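Local coordinates for protein arylesterase (Sulfolobus solfataricus, PDB 5L2P) that hydrolyses aromatic esters such as phenyl acetate and organophosphates such as paraoxon, with a broad substrate range that extends to p-nitrophenyl fatty acid esters, at residues E49-K54 with I64-P69; L57-L62 with D113-P118; L176-P181 with A299-I304; V246-D251 with H281-S286. One frame throughout, in Å; residues are numbered along the deposited sequence.

Interaction 1. Residues E49-K54 with I64-P69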
# COMPACT_ATOMS: atom_id res chain seq x y z
N GLU A 49 -42.08 12.57 -8.83
CA GLU A 49 -43.03 11.52 -9.10
C GLU A 49 -42.34 10.15 -9.15
O GLU A 49 -41.16 10.03 -9.37
CB GLU A 49 -43.69 11.79 -10.45
CG GLU A 49 -44.98 11.01 -10.68
CD GLU A 49 -45.46 11.08 -12.13
OE1 GLU A 49 -44.96 11.93 -12.90
OE2 GLU A 49 -46.34 10.29 -12.49
N THR A 50 -43.12 9.09 -8.95
CA THR A 50 -42.67 7.71 -8.97
C THR A 50 -43.71 6.89 -9.69
O THR A 50 -44.89 6.99 -9.39
CB THR A 50 -42.51 7.20 -7.52
OG1 THR A 50 -41.28 7.74 -6.99
CG2 THR A 50 -42.45 5.71 -7.43
N ARG A 51 -43.28 6.06 -10.63
CA ARG A 51 -44.19 5.27 -11.43
C ARG A 51 -43.61 3.88 -11.61
O ARG A 51 -42.49 3.73 -12.11
CB ARG A 51 -44.44 5.95 -12.78
CG ARG A 51 -45.41 5.26 -13.73
CD ARG A 51 -45.86 6.18 -14.88
NE ARG A 51 -44.78 6.50 -15.85
CZ ARG A 51 -44.00 7.59 -15.83
NH1 ARG A 51 -44.11 8.54 -14.89
NH2 ARG A 51 -43.06 7.76 -16.78
N ASP A 52 -44.35 2.86 -11.16
CA ASP A 52 -43.95 1.47 -11.35
C ASP A 52 -44.58 0.94 -12.61
O ASP A 52 -45.69 1.31 -12.92
CB ASP A 52 -44.41 0.61 -10.19
CG ASP A 52 -43.57 0.80 -8.95
OD1 ASP A 52 -42.48 1.36 -9.02
OD2 ASP A 52 -44.02 0.33 -7.88
N MET A 53 -43.85 0.10 -13.34
CA MET A 53 -44.37 -0.54 -14.55
C MET A 53 -43.54 -1.76 -14.92
O MET A 53 -42.58 -2.06 -14.23
CB MET A 53 -44.46 0.44 -15.72
CG MET A 53 -43.14 0.93 -16.32
SD MET A 53 -43.47 1.71 -17.94
CE MET A 53 -44.55 3.09 -17.49
N LYS A 54 -43.92 -2.45 -15.98
CA LYS A 54 -43.20 -3.64 -16.42
C LYS A 54 -42.88 -3.59 -17.91
O LYS A 54 -43.73 -3.26 -18.71
CB LYS A 54 -44.00 -4.89 -16.11
CG LYS A 54 -43.90 -5.37 -14.68
CD LYS A 54 -45.06 -6.34 -14.37
CE LYS A 54 -44.85 -7.13 -13.07
NZ LYS A 54 -44.64 -6.30 -11.85
N ILE A 64 -39.79 -2.17 -13.54
CA ILE A 64 -38.99 -0.99 -13.37
C ILE A 64 -39.72 0.07 -12.57
O ILE A 64 -40.92 0.01 -12.42
CB ILE A 64 -38.57 -0.39 -14.74
CG1 ILE A 64 -39.78 -0.05 -15.58
CG2 ILE A 64 -37.70 -1.38 -15.51
CD1 ILE A 64 -39.42 0.78 -16.81
N ARG A 65 -38.95 1.02 -12.03
CA ARG A 65 -39.53 2.19 -11.38
C ARG A 65 -38.90 3.43 -12.02
O ARG A 65 -37.69 3.55 -12.10
CB ARG A 65 -39.27 2.16 -9.89
CG ARG A 65 -40.08 3.23 -9.12
CD ARG A 65 -39.80 3.27 -7.60
NE ARG A 65 -40.03 2.02 -6.90
CZ ARG A 65 -41.18 1.63 -6.41
NH1 ARG A 65 -42.25 2.40 -6.54
NH2 ARG A 65 -41.27 0.47 -5.79
N ILE A 66 -39.73 4.35 -12.49
CA ILE A 66 -39.29 5.60 -13.06
C ILE A 66 -39.40 6.71 -12.02
O ILE A 66 -40.50 6.95 -11.48
CB ILE A 66 -40.18 6.08 -14.23
CG1 ILE A 66 -40.60 4.93 -15.17
CG2 ILE A 66 -39.47 7.19 -14.99
CD1 ILE A 66 -39.46 4.00 -15.58
N TYR A 67 -38.26 7.39 -11.76
CA TYR A 67 -38.22 8.51 -10.82
C TYR A 67 -38.15 9.82 -11.56
O TYR A 67 -37.29 9.99 -12.39
CB TYR A 67 -37.03 8.41 -9.90
CG TYR A 67 -36.96 7.17 -9.06
CD1 TYR A 67 -36.53 5.96 -9.58
CD2 TYR A 67 -37.29 7.20 -7.74
CE1 TYR A 67 -36.47 4.81 -8.78
CE2 TYR A 67 -37.25 6.07 -6.95
CZ TYR A 67 -36.83 4.88 -7.48
OH TYR A 67 -36.71 3.76 -6.71
N SER A 68 -39.04 10.75 -11.24
CA SER A 68 -38.96 12.10 -11.76
C SER A 68 -38.50 13.01 -10.65
O SER A 68 -39.03 12.93 -9.56
CB SER A 68 -40.32 12.58 -12.22
OG SER A 68 -40.86 11.71 -13.16
N PRO A 69 -37.50 13.88 -10.93
CA PRO A 69 -36.92 14.71 -9.87
C PRO A 69 -37.85 15.81 -9.40
O PRO A 69 -38.82 16.12 -10.06
CB PRO A 69 -35.67 15.31 -10.55
CG PRO A 69 -36.04 15.39 -11.97
CD PRO A 69 -36.87 14.16 -12.23
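A beta hairpin, formed by strands 49-56 and 61-68, closes one side of the central sheet of this alpha/beta hydrolase, and strand 49-56 is the outermost strand there within the chain. The two strands run antiparallel, their segment axes 161° apart. Three hydrogen-bonded pairs, Glu49 with Ser68, Arg51 with Ile66 and Met53 with Ile64, alternate with the non-hydrogen-bonded pairs Thr50-Tyr67 and Asp52-Arg65. The bond from Ser68 N to Glu49 O is nearly straight at 2.9 Å, although the donor stands above the carbonyl plane; the bonds of the Arg51 and Met53 pairs lie in their carbonyl planes.

On the face carrying Thr50, Asp52, Arg65 and Tyr67, the Arg65 chain bends at its third torsion (chi3 -57°) and lies alongside Asp52. Asp52 OD1 sits over a face of the guanidinium, 2.7 Å from Arg65 NH1, so charge alone holds this salt bridge and no N-H points at the oxygen. The Thr50 methyl abuts the guanidinium edge in plane, with CG2 3.4 Å from Arg65 NH1. Beyond the hairpin, Glu92 binds Arg65 NH2 and Asp95 pairs with the Tyr67 hydroxyl.

The other face mixes apolar side chains with Glu49, Arg51 and Ser68. Met53 and Ile64 lie side by side, CG to CG1 3.6 Å, and both touch Trp135 of helix 124-138. The Arg51 guanidinium lays one face over the Ile66 side chain.

Arg65 is thus paired with two carboxylates, Asp52 and Glu92, which would be expected to favour its charged form, while the directional bonding across the hairpin is left to the backbone.

Interaction 2. Residues L57-L62 with D113-P118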
# COMPACT_ATOMS: atom_id res chain seq x y z
N LEU A 57 -40.72 -8.56 -21.94
CA LEU A 57 -39.73 -9.37 -22.66
C LEU A 57 -40.42 -10.65 -23.13
O LEU A 57 -41.53 -10.95 -22.68
CB LEU A 57 -38.52 -9.68 -21.77
CG LEU A 57 -37.88 -8.43 -21.13
CD1 LEU A 57 -36.89 -8.81 -20.02
CD2 LEU A 57 -37.25 -7.48 -22.17
N GLU A 58 -39.80 -11.39 -24.04
CA GLU A 58 -40.46 -12.57 -24.64
C GLU A 58 -40.72 -13.70 -23.62
O GLU A 58 -41.69 -14.45 -23.77
CB GLU A 58 -39.73 -13.06 -25.91
CG GLU A 58 -40.04 -12.19 -27.14
CD GLU A 58 -39.43 -12.69 -28.46
OE1 GLU A 58 -38.19 -12.88 -28.53
OE2 GLU A 58 -40.18 -12.86 -29.45
N ASP A 59 -39.92 -13.79 -22.57
CA ASP A 59 -40.08 -14.84 -21.55
C ASP A 59 -40.37 -14.30 -20.13
O ASP A 59 -40.43 -15.08 -19.17
CB ASP A 59 -38.80 -15.71 -21.51
CG ASP A 59 -37.54 -14.93 -21.06
OD1 ASP A 59 -37.45 -13.70 -21.32
OD2 ASP A 59 -36.64 -15.55 -20.46
N TYR A 60 -40.55 -12.99 -20.00
CA TYR A 60 -40.60 -12.35 -18.68
C TYR A 60 -41.12 -10.92 -18.75
O TYR A 60 -41.07 -10.24 -19.80
CB TYR A 60 -39.18 -12.32 -18.06
CG TYR A 60 -39.11 -12.00 -16.58
CD1 TYR A 60 -39.58 -12.92 -15.63
CD2 TYR A 60 -38.54 -10.81 -16.11
CE1 TYR A 60 -39.51 -12.66 -14.28
CE2 TYR A 60 -38.48 -10.53 -14.75
CZ TYR A 60 -38.97 -11.46 -13.83
OH TYR A 60 -38.88 -11.20 -12.48
N GLU A 61 -41.64 -10.45 -17.62
CA GLU A 61 -42.10 -9.05 -17.48
C GLU A 61 -41.14 -8.40 -16.51
O GLU A 61 -41.15 -8.72 -15.32
CB GLU A 61 -43.54 -8.98 -16.93
CG GLU A 61 -44.59 -9.67 -17.80
CD GLU A 61 -45.91 -9.85 -17.04
OE1 GLU A 61 -46.23 -8.89 -16.27
OE2 GLU A 61 -46.61 -10.92 -17.21
N LEU A 62 -40.30 -7.50 -17.00
CA LEU A 62 -39.23 -6.92 -16.17
C LEU A 62 -39.71 -5.67 -15.45
O LEU A 62 -39.98 -4.66 -16.09
CB LEU A 62 -38.02 -6.61 -17.04
CG LEU A 62 -36.83 -5.84 -16.46
CD1 LEU A 62 -36.30 -6.62 -15.30
CD2 LEU A 62 -35.77 -5.69 -17.55
N ASP A 113 -35.45 -4.02 -11.82
CA ASP A 113 -35.49 -5.29 -11.07
C ASP A 113 -35.08 -6.48 -11.93
O ASP A 113 -35.92 -7.30 -12.28
CB ASP A 113 -36.90 -5.55 -10.50
CG ASP A 113 -37.00 -5.26 -9.05
OD1 ASP A 113 -35.95 -5.13 -8.36
OD2 ASP A 113 -38.15 -5.18 -8.61
N TYR A 114 -33.80 -6.57 -12.25
CA TYR A 114 -33.28 -7.68 -13.07
C TYR A 114 -33.42 -8.98 -12.31
O TYR A 114 -33.43 -9.01 -11.09
CB TYR A 114 -31.80 -7.42 -13.48
CG TYR A 114 -30.87 -7.18 -12.32
CD1 TYR A 114 -30.28 -8.25 -11.66
CD2 TYR A 114 -30.60 -5.89 -11.87
CE1 TYR A 114 -29.44 -8.04 -10.58
CE2 TYR A 114 -29.75 -5.67 -10.79
CZ TYR A 114 -29.18 -6.74 -10.15
OH TYR A 114 -28.34 -6.55 -9.10
N ARG A 115 -33.49 -10.07 -13.06
CA ARG A 115 -33.62 -11.40 -12.45
C ARG A 115 -32.35 -11.84 -11.75
O ARG A 115 -31.25 -11.60 -12.25
CB ARG A 115 -34.04 -12.44 -13.48
CG ARG A 115 -35.49 -12.35 -13.87
CD ARG A 115 -35.80 -13.29 -15.01
NE ARG A 115 -35.37 -12.76 -16.28
CZ ARG A 115 -35.57 -13.33 -17.47
NH1 ARG A 115 -36.21 -14.47 -17.56
NH2 ARG A 115 -35.12 -12.74 -18.56
N LEU A 116 -32.54 -12.53 -10.62
CA LEU A 116 -31.48 -12.88 -9.70
C LEU A 116 -31.15 -14.37 -9.67
O LEU A 116 -32.01 -15.22 -9.99
CB LEU A 116 -31.87 -12.45 -8.27
CG LEU A 116 -32.26 -10.98 -8.09
CD1 LEU A 116 -32.65 -10.73 -6.65
CD2 LEU A 116 -31.13 -10.06 -8.50
N ALA A 117 -29.91 -14.69 -9.28
CA ALA A 117 -29.51 -16.06 -8.99
C ALA A 117 -29.94 -16.43 -7.56
O ALA A 117 -30.24 -15.53 -6.77
CB ALA A 117 -28.02 -16.20 -9.13
N PRO A 118 -29.99 -17.73 -7.22
CA PRO A 118 -29.74 -18.91 -8.05
C PRO A 118 -30.85 -19.30 -9.05
O PRO A 118 -30.65 -20.22 -9.84
CB PRO A 118 -29.61 -20.02 -6.99
CG PRO A 118 -30.56 -19.63 -5.93
CD PRO A 118 -30.48 -18.12 -5.88
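The two backbones stay well apart, coming nearest at Leu62 and Asp113, whose CA atoms are 6.5 Å from each other, so side chains must bridge the interval. Arg115 does most of this. Its CG stands beside the backbone N; CG and CD pass over one face of the Tyr60 ring, and the bend at chi3 (-78°) then lays the guanidinium down on it. Arg115 CD sits squarely over the ring centre, 3.6 Å from the centroid, as a CH-pi contact. Farther along, the guanidinium lies flat on the tyrosine with planes only 5° apart; this cation-pi stack is displaced from the ring centre, bringing Arg115 NH1 to 3.7 Å from Tyr60 CB.

The arginine belongs to the loop after strand 108-112 of the alpha/beta hydrolase sheet, whereas Tyr60 and Asp59 belong to the turn region of the 49-56/61-68 hairpin. Asp59 approaches the guanidinium at its edge: Arg115 NH1 donates an almost straight bond of 3.1 Å to Asp59 OD2, in the guanidinium plane but from above the carboxylate plane. Asp128 of helix 124-138 binds Arg115 NH2, giving the cation a second carboxylate. Separately, where the backbones come nearest, Leu62 turns its CD1 methyl to the carbonyl O of Asp113.

Interaction 3. Residues L176-P181 with A299-I304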
# COMPACT_ATOMS: atom_id res chain seq x y z
N LEU A 176 -23.77 5.17 -24.99
CA LEU A 176 -24.05 5.60 -23.64
C LEU A 176 -23.16 6.77 -23.39
O LEU A 176 -22.02 6.75 -23.78
CB LEU A 176 -23.73 4.50 -22.62
CG LEU A 176 -24.59 3.25 -22.77
CD1 LEU A 176 -24.09 2.13 -21.89
CD2 LEU A 176 -26.03 3.54 -22.43
N THR A 177 -23.67 7.80 -22.73
CA THR A 177 -22.87 8.98 -22.50
C THR A 177 -21.91 8.80 -21.34
O THR A 177 -20.83 9.40 -21.34
CB THR A 177 -23.75 10.25 -22.32
OG1 THR A 177 -22.91 11.40 -22.22
CG2 THR A 177 -24.59 10.17 -21.08
N ALA A 178 -22.27 7.97 -20.37
CA ALA A 178 -21.46 7.76 -19.18
C ALA A 178 -21.77 6.45 -18.46
O ALA A 178 -22.80 5.83 -18.68
CB ALA A 178 -21.67 8.91 -18.21
N GLN A 179 -20.82 6.01 -17.63
CA GLN A 179 -21.00 4.83 -16.78
C GLN A 179 -20.45 5.13 -15.39
O GLN A 179 -19.36 5.71 -15.24
CB GLN A 179 -20.27 3.62 -17.38
CG GLN A 179 -18.78 3.84 -17.60
CD GLN A 179 -18.09 2.55 -17.98
OE1 GLN A 179 -18.40 1.47 -17.42
NE2 GLN A 179 -17.15 2.62 -18.96
N VAL A 180 -21.20 4.71 -14.37
CA VAL A 180 -20.82 4.97 -13.00
C VAL A 180 -20.88 3.71 -12.16
O VAL A 180 -21.82 3.51 -11.42
CB VAL A 180 -21.70 6.07 -12.39
CG1 VAL A 180 -21.17 6.50 -11.03
CG2 VAL A 180 -21.71 7.28 -13.31
N PRO A 181 -19.84 2.85 -12.27
CA PRO A 181 -19.73 1.72 -11.37
C PRO A 181 -19.19 2.13 -10.02
O PRO A 181 -18.06 2.63 -9.91
CB PRO A 181 -18.76 0.78 -12.09
CG PRO A 181 -17.97 1.65 -12.99
CD PRO A 181 -18.73 2.90 -13.24
N ALA A 299 -23.84 15.65 -9.38
CA ALA A 299 -23.27 16.90 -9.86
C ALA A 299 -22.43 16.71 -11.15
O ALA A 299 -22.48 17.53 -12.05
CB ALA A 299 -22.42 17.54 -8.78
N LEU A 300 -21.66 15.63 -11.20
CA LEU A 300 -20.86 15.31 -12.37
C LEU A 300 -21.68 14.86 -13.55
O LEU A 300 -21.42 15.28 -14.67
CB LEU A 300 -19.82 14.23 -12.04
CG LEU A 300 -18.74 14.68 -11.05
CD1 LEU A 300 -17.87 13.47 -10.69
CD2 LEU A 300 -17.90 15.81 -11.62
N LEU A 301 -22.67 14.02 -13.31
CA LEU A 301 -23.62 13.63 -14.38
C LEU A 301 -24.41 14.80 -14.92
O LEU A 301 -24.58 14.95 -16.14
CB LEU A 301 -24.58 12.57 -13.89
CG LEU A 301 -23.96 11.19 -13.64
CD1 LEU A 301 -24.99 10.29 -13.00
CD2 LEU A 301 -23.44 10.55 -14.94
N LYS A 302 -24.90 15.63 -14.02
CA LYS A 302 -25.62 16.86 -14.40
C LYS A 302 -24.74 17.71 -15.31
O LYS A 302 -25.18 18.26 -16.29
CB LYS A 302 -25.98 17.63 -13.14
CG LYS A 302 -26.64 18.96 -13.38
CD LYS A 302 -26.81 19.65 -12.05
CE LYS A 302 -27.25 21.09 -12.21
NZ LYS A 302 -27.42 21.71 -10.87
N ASP A 303 -23.46 17.79 -14.99
CA ASP A 303 -22.49 18.51 -15.79
C ASP A 303 -22.24 17.89 -17.14
O ASP A 303 -22.05 18.59 -18.12
CB ASP A 303 -21.18 18.61 -15.02
CG ASP A 303 -20.38 19.72 -15.45
OD1 ASP A 303 -19.78 19.55 -16.52
OD2 ASP A 303 -20.36 20.73 -14.74
N ILE A 304 -22.22 16.57 -17.22
CA ILE A 304 -22.15 15.90 -18.52
C ILE A 304 -23.44 16.08 -19.33
O ILE A 304 -23.38 16.17 -20.53
CB ILE A 304 -21.88 14.40 -18.32
CG1 ILE A 304 -20.47 14.17 -17.80
CG2 ILE A 304 -22.08 13.61 -19.61
CD1 ILE A 304 -20.25 12.82 -17.17
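Leu301 leaves helix 287-305 with its CB directed neither squarely at strand 178-182 nor away from it, and its later torsions bring the branch across. CG lies beside the backbone N (chi1 -70°), and the second torsion (chi2 173°) carries CD1 on in line with the chain and leaves CD2 as the branch that turns to the strand. This one methyl makes both of the residue's contacts here: Leu301 CD2 meets Val180 CG2 at 4.0 Å, tip to tip, and Ala178 CB at 4.1 Å. It therefore spans the two strand residues that point to the helix, with Gln179 between them facing the other way.

One turn later, Ile304 repeats the approach with two branches. Its CD1 comes to 4.3 Å from Ala178 CB, so the alanine is touched by both helix residues. Its CG2, anti to the backbone N, passes Thr177 in the opposite direction, with Ile304 CG2 3.5 Å from Thr177 OG1. Methyl packing thus carries almost the whole contact, which is nonpolar except for that hydroxyl. The strand and helix axes lie 10.6 Å apart and are close to antiparallel, at 172°.

A flank of the helix meets a second copy of the protein in the deposited assembly, where Asp303 forms a salt bridge with Arg291 of that copy. On the opposite face of the strand, Gln179 packs against Val162 of helix 157-171. Strand 178-182 is an interior parallel strand, flanked by 150-155 and 242-248, and is layered between helices on its two faces: the three-layer alpha/beta/alpha sandwich of the alpha/beta hydrolase fold, with the C-terminal helix laid along one side.

Interaction 4. Residues V246-D251 with H281-S286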
# COMPACT_ATOMS: atom_id res chain seq x y z
N VAL A 246 -15.86 4.56 -8.40
CA VAL A 246 -15.75 4.93 -7.00
C VAL A 246 -15.44 3.68 -6.20
O VAL A 246 -16.05 2.64 -6.43
CB VAL A 246 -17.04 5.57 -6.49
CG1 VAL A 246 -16.89 6.04 -5.03
CG2 VAL A 246 -17.40 6.75 -7.36
N THR A 247 -14.43 3.76 -5.33
CA THR A 247 -14.05 2.66 -4.49
C THR A 247 -14.08 3.08 -3.01
O THR A 247 -14.14 4.28 -2.68
CB THR A 247 -12.67 2.11 -4.86
OG1 THR A 247 -11.67 3.13 -4.78
CG2 THR A 247 -12.69 1.49 -6.24
N ALA A 248 -14.00 2.09 -2.12
CA ALA A 248 -13.87 2.32 -0.71
C ALA A 248 -12.57 1.70 -0.17
O ALA A 248 -12.19 0.60 -0.58
CB ALA A 248 -15.06 1.73 0.02
N GLU A 249 -11.95 2.36 0.80
CA GLU A 249 -10.65 1.93 1.32
C GLU A 249 -10.63 0.55 1.96
O GLU A 249 -9.71 -0.25 1.71
CB GLU A 249 -10.11 2.99 2.30
CG GLU A 249 -8.75 2.72 2.89
CD GLU A 249 -8.33 3.79 3.85
OE1 GLU A 249 -9.22 4.62 4.18
OE2 GLU A 249 -7.11 3.83 4.25
N TYR A 250 -11.61 0.25 2.78
CA TYR A 250 -11.62 -1.05 3.51
C TYR A 250 -12.67 -2.00 2.92
O TYR A 250 -13.46 -2.61 3.63
CB TYR A 250 -11.83 -0.78 5.00
CG TYR A 250 -10.66 -0.02 5.56
CD1 TYR A 250 -9.40 -0.61 5.68
CD2 TYR A 250 -10.81 1.31 5.91
CE1 TYR A 250 -8.33 0.12 6.15
CE2 TYR A 250 -9.74 2.03 6.40
CZ TYR A 250 -8.50 1.42 6.52
OH TYR A 250 -7.42 2.10 6.99
N ASP A 251 -12.63 -2.10 1.60
CA ASP A 251 -13.49 -2.91 0.80
C ASP A 251 -12.59 -3.93 0.12
O ASP A 251 -11.56 -3.57 -0.44
CB ASP A 251 -14.14 -2.02 -0.24
CG ASP A 251 -15.15 -2.75 -1.14
OD1 ASP A 251 -15.14 -4.01 -1.22
OD2 ASP A 251 -15.96 -2.02 -1.78
N HIS A 281 -17.30 -1.50 2.19
CA HIS A 281 -18.02 -1.70 0.94
C HIS A 281 -19.40 -1.05 0.96
O HIS A 281 -20.18 -1.22 1.90
CB HIS A 281 -18.15 -3.19 0.69
CG HIS A 281 -18.95 -3.54 -0.52
ND1 HIS A 281 -18.47 -3.39 -1.80
CD2 HIS A 281 -20.20 -4.03 -0.64
CE1 HIS A 281 -19.39 -3.79 -2.66
NE2 HIS A 281 -20.45 -4.17 -1.99
N ALA A 282 -19.67 -0.29 -0.09
CA ALA A 282 -20.98 0.39 -0.29
C ALA A 282 -21.31 1.47 0.76
O ALA A 282 -22.40 1.95 0.80
CB ALA A 282 -22.07 -0.65 -0.40
N PHE A 283 -20.33 1.86 1.55
CA PHE A 283 -20.48 2.92 2.55
C PHE A 283 -21.50 2.57 3.63
O PHE A 283 -22.13 3.43 4.21
CB PHE A 283 -20.76 4.27 1.88
CG PHE A 283 -19.98 4.46 0.59
CD1 PHE A 283 -18.61 4.52 0.57
CD2 PHE A 283 -20.64 4.53 -0.63
CE1 PHE A 283 -17.89 4.66 -0.61
CE2 PHE A 283 -19.94 4.66 -1.82
CZ PHE A 283 -18.56 4.72 -1.80
N LEU A 284 -21.61 1.28 3.92
CA LEU A 284 -22.51 0.78 4.93
C LEU A 284 -22.12 1.23 6.32
O LEU A 284 -20.93 1.25 6.67
CB LEU A 284 -22.59 -0.74 4.84
CG LEU A 284 -23.52 -1.11 3.68
CD1 LEU A 284 -23.08 -2.40 2.99
CD2 LEU A 284 -25.00 -1.17 4.11
N GLY A 285 -23.13 1.55 7.13
CA GLY A 285 -22.90 2.10 8.46
C GLY A 285 -22.64 3.61 8.47
O GLY A 285 -22.37 4.17 9.54
N SER A 286 -22.69 4.24 7.29
CA SER A 286 -22.52 5.67 7.17
C SER A 286 -23.45 6.28 6.13
O SER A 286 -23.06 6.50 5.00
CB SER A 286 -21.07 6.02 6.82
OG SER A 286 -20.90 7.44 6.78
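One hydrogen bond from across the contact grips Asp251 OD2: His281 ND1 donates to it at 2.9 Å. On the same carboxylate, OD1 accepts the backbone N of Leu253, in the turn leading into helix 254-266. The bond to the histidine is moderately bent, 155° at the hydrogen. It leaves ND1 close to the imidazole plane yet reaches OD2 from above the carboxylate plane, and the two flat groups stand 81° apart. Asp251 CG is anti to its backbone N (chi1 -177°), as is His281 CG to its own, and the side chains cross obliquely. The other ring nitrogen, NE2, is bonded to Ser156 OG, so the imidazole is held at both nitrogens and its rotation is fixed.

Behind this polar line lies an apolar one. Phe283 swings its ring towards strand 242-248, where its CZ comes to 3.9 Å from Val246 CG1, the valine methyl lying at the ring edge. The ring also meets Ala248, whose CB is 4.1 Å from Phe283 CE1. The histidine loop is thereby packed against the strand whose C-terminal end leads to the aspartate. A type II turn from Phe283 to Ser286 then carries the chain into helix 287-305, with Gly285 taking a positive phi inside it.

Asp251, His281 and Ser156 are the inferred active-site residues, and their geometry fits the Ser-His-Asp catalytic triad of serine esterases. The buried carboxylate would be expected to hold the proton on ND1 and stabilise positive charge on the imidazole, leaving NE2 suited to act as a base towards the Ser156 hydroxyl.

All four interactions reach one mixed sheet. Interactions 1 and 2 share strand 61-68 and touch where Lys54 CD lies 3.4 Å from Glu61 OE1; the first forms the hairpin ladder, the second ties its turn to the 113-118 loop. Interactions 3 and 4 occupy neighbouring strands, 178-182 and 242-248, with Pro181 O 3.3 Å from Val246 N in a probable hydrogen bond, and helix 287-305, used by interaction 3, follows the histidine loop of interaction 4. Interactions 2 and 4 have centres about 29 Å apart on opposite sides of the chain's centre, yet the Tyr114 side chain of interaction 2 is about 8 Å from that of Ser156. Interactions 1 and 3 lie away from the active site.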